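Local coordinates for protein exopolygalacturonate lyase (PDB 5A29) that probably cleaves pectic polysaccharides by beta-elimination as a family 2 polysaccharide lyase, and binds a manganese ion, at residues Ala58-Thr64 against Tyr512-Ile517. Residues are numbered along the deposited sequence; the frame is centred on the assembly and turned at random.
Sequences ADGINTT and YLNASI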
loop_
_atom_site.group_PDB
_atom_site.type_symbol
_atom_site.label_atom_id
_atom_site.label_comp_id
_atom_site.label_asym_id
_atom_site.label_seq_id
_atom_site.Cartn_x
_atom_site.Cartn_y
_atom_site.Cartn_z
ATOM N N ALA A 58 -14.201 15.425 -2.906
ATOM C CA ALA A 58 -13.916 15.271 -1.517
ATOM C C ALA A 58 -13.192 13.921 -1.307
ATOM O O ALA A 58 -13.500 12.940 -1.958
ATOM C CB ALA A 58 -15.235 15.295 -0.728
ATOM N N ASP A 59 -12.282 13.856 -0.348
ATOM C CA ASP A 59 -11.757 12.541 0.093
ATOM C C ASP A 59 -12.769 11.668 0.799
ATOM O O ASP A 59 -12.622 10.442 0.845
ATOM C CB ASP A 59 -10.702 12.766 1.155
ATOM C CG ASP A 59 -9.361 13.064 0.583
ATOM O OD1 ASP A 59 -9.335 13.546 -0.563
ATOM O OD2 ASP A 59 -8.325 12.789 1.298
ATOM N N GLY A 60 -13.736 12.281 1.495
ATOM C CA GLY A 60 -14.592 11.504 2.378
ATOM C C GLY A 60 -15.943 12.251 2.528
ATOM O O GLY A 60 -15.996 13.457 2.282
ATOM N N ILE A 61 -16.990 11.512 2.904
ATOM C CA ILE A 61 -18.351 12.070 3.046
ATOM C C ILE A 61 -18.890 11.717 4.371
ATOM O O ILE A 61 -18.791 10.562 4.816
ATOM C CB ILE A 61 -19.291 11.469 1.976
ATOM C CG1 ILE A 61 -18.735 11.717 0.579
ATOM C CG2 ILE A 61 -20.722 11.968 2.156
ATOM C CD1 ILE A 61 -18.772 13.158 0.180
ATOM N N ASN A 62 -19.461 12.715 5.086
ATOM C CA ASN A 62 -20.134 12.437 6.357
ATOM C C ASN A 62 -21.461 11.713 6.042
ATOM O O ASN A 62 -22.252 12.244 5.258
ATOM C CB ASN A 62 -20.416 13.812 7.066
ATOM C CG ASN A 62 -21.158 13.669 8.390
ATOM O OD1 ASN A 62 -22.233 13.086 8.429
ATOM N ND2 ASN A 62 -20.578 14.206 9.501
ATOM N N THR A 63 -21.730 10.529 6.609
ATOM C CA THR A 63 -22.873 9.799 6.068
ATOM C C THR A 63 -24.242 10.225 6.707
ATOM O O THR A 63 -25.280 9.710 6.318
ATOM C CB THR A 63 -22.733 8.279 6.146
ATOM O OG1 THR A 63 -22.611 7.870 7.513
ATOM C CG2 THR A 63 -21.436 7.824 5.331
ATOM N N THR A 64 -24.174 11.072 7.715
ATOM C CA THR A 64 -25.395 11.648 8.343
ATOM C C THR A 64 -25.703 12.954 7.653
ATOM O O THR A 64 -26.814 13.134 7.144
ATOM C CB THR A 64 -25.174 11.961 9.794
ATOM O OG1 THR A 64 -24.997 10.739 10.452
ATOM C CG2 THR A 64 -26.469 12.766 10.416
ATOM N N TYR A 512 -19.523 3.556 11.839
ATOM C CA TYR A 512 -18.752 4.726 11.431
ATOM C C TYR A 512 -19.540 5.816 10.763
ATOM O O TYR A 512 -20.390 5.571 9.911
ATOM C CB TYR A 512 -17.595 4.356 10.435
ATOM C CG TYR A 512 -16.469 3.577 11.084
ATOM C CD1 TYR A 512 -16.087 3.820 12.438
ATOM C CD2 TYR A 512 -15.714 2.648 10.326
ATOM C CE1 TYR A 512 -15.050 3.110 13.022
ATOM C CE2 TYR A 512 -14.610 1.985 10.879
ATOM C CZ TYR A 512 -14.306 2.201 12.236
ATOM O OH TYR A 512 -13.254 1.516 12.778
ATOM N N LEU A 513 -19.169 7.048 11.092
ATOM C CA LEU A 513 -19.814 8.250 10.583
ATOM C C LEU A 513 -19.377 8.628 9.174
ATOM O O LEU A 513 -20.166 9.058 8.302
ATOM C CB LEU A 513 -19.505 9.414 11.571
ATOM C CG LEU A 513 -20.041 10.789 11.167
ATOM C CD1 LEU A 513 -21.568 10.677 11.007
ATOM C CD2 LEU A 513 -19.706 11.858 12.257
ATOM N N ASN A 514 -18.080 8.503 8.907
ATOM C CA ASN A 514 -17.540 9.127 7.681
ATOM C C ASN A 514 -16.962 8.094 6.701
ATOM O O ASN A 514 -16.244 7.191 7.160
ATOM C CB ASN A 514 -16.366 10.047 8.080
ATOM C CG ASN A 514 -16.815 11.219 8.929
ATOM O OD1 ASN A 514 -17.713 11.981 8.489
ATOM N ND2 ASN A 514 -16.184 11.394 10.142
ATOM N N ALA A 515 -17.302 8.203 5.417
ATOM C CA ALA A 515 -16.895 7.183 4.443
ATOM C C ALA A 515 -15.717 7.760 3.642
ATOM O O ALA A 515 -15.735 8.919 3.289
ATOM C CB ALA A 515 -18.046 6.858 3.474
ATOM N N SER A 516 -14.711 6.934 3.337
ATOM C CA SER A 516 -13.622 7.351 2.423
ATOM C C SER A 516 -13.944 6.941 1.011
ATOM O O SER A 516 -14.351 5.815 0.753
ATOM C CB SER A 516 -12.255 6.675 2.847
ATOM O OG SER A 516 -11.355 6.838 1.754
ATOM N N ILE A 517 -13.728 7.822 0.048
ATOM C CA ILE A 517 -13.938 7.404 -1.328
ATOM C C ILE A 517 -12.775 6.573 -1.900
ATOM O O ILE A 517 -12.800 6.183 -3.068
ATOM C CB ILE A 517 -14.197 8.592 -2.294
ATOM C CG1 ILE A 517 -12.927 9.443 -2.563
ATOM C CG2 ILE A 517 -15.285 9.495 -1.752
ATOM C CD1 ILE A 517 -13.145 10.327 -3.781
HETATM O O HOH W 1 -10.277 9.107 0.582
HETATM O O HOH W 2 -17.567 14.303 9.740
#
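T63 and L513 meet just past the end of strand 60-62 and just before the start of strand 514-516, two short antiparallel strands. L513 O takes two donors from T63. T63 N lies 2.7 Å from L513 O, nearly in line with the carbonyl bond. T63 OG1 reaches L513 O at 2.8 Å from above the carbonyl plane. With chi1 at 61°, this hydroxyl sits between its own backbone N and carbonyl carbon, which brings it over the L513 carbonyl. R503 NE also bonds to this hydroxyl. T63 CG2 also lies near L513 O, with A515 CB 4.0 Å from it.

I61 and A515 form the hydrogen-bonded pair in the middle; I61 N to A515 O and A515 N to I61 O are both 2.9 Å. N62 and N514 share one face of the sheet. Their amide planes are 76° apart, and a water joins N62 ND2 to N514 OD1. With chi1 at 178°, N62 CG lies anti to the backbone N and the amide crosses the L513 side chain at a slant, OD1 3.6 Å from L513 CD1. The same OD1 accepts from T64 N in an Asx turn, and also from T65 N, which fixes the rotation of the amide. N514 ND2 is bonded to I565 O.

At the other end I517 N donates to D59 O at 3.0 Å. A second water donates to D59 O and accepts from S516 OG, which in turn accepts from D518 N.

The pair joins the N-terminal and C-terminal parts of the chain, away from the manganese and tartrate sites. Y505 of strand 505-506 packs on I61, T63 and A515, while the D59 carboxylate bonds to N83, just after strand 78-82, and to Q87, just before helix 88-101.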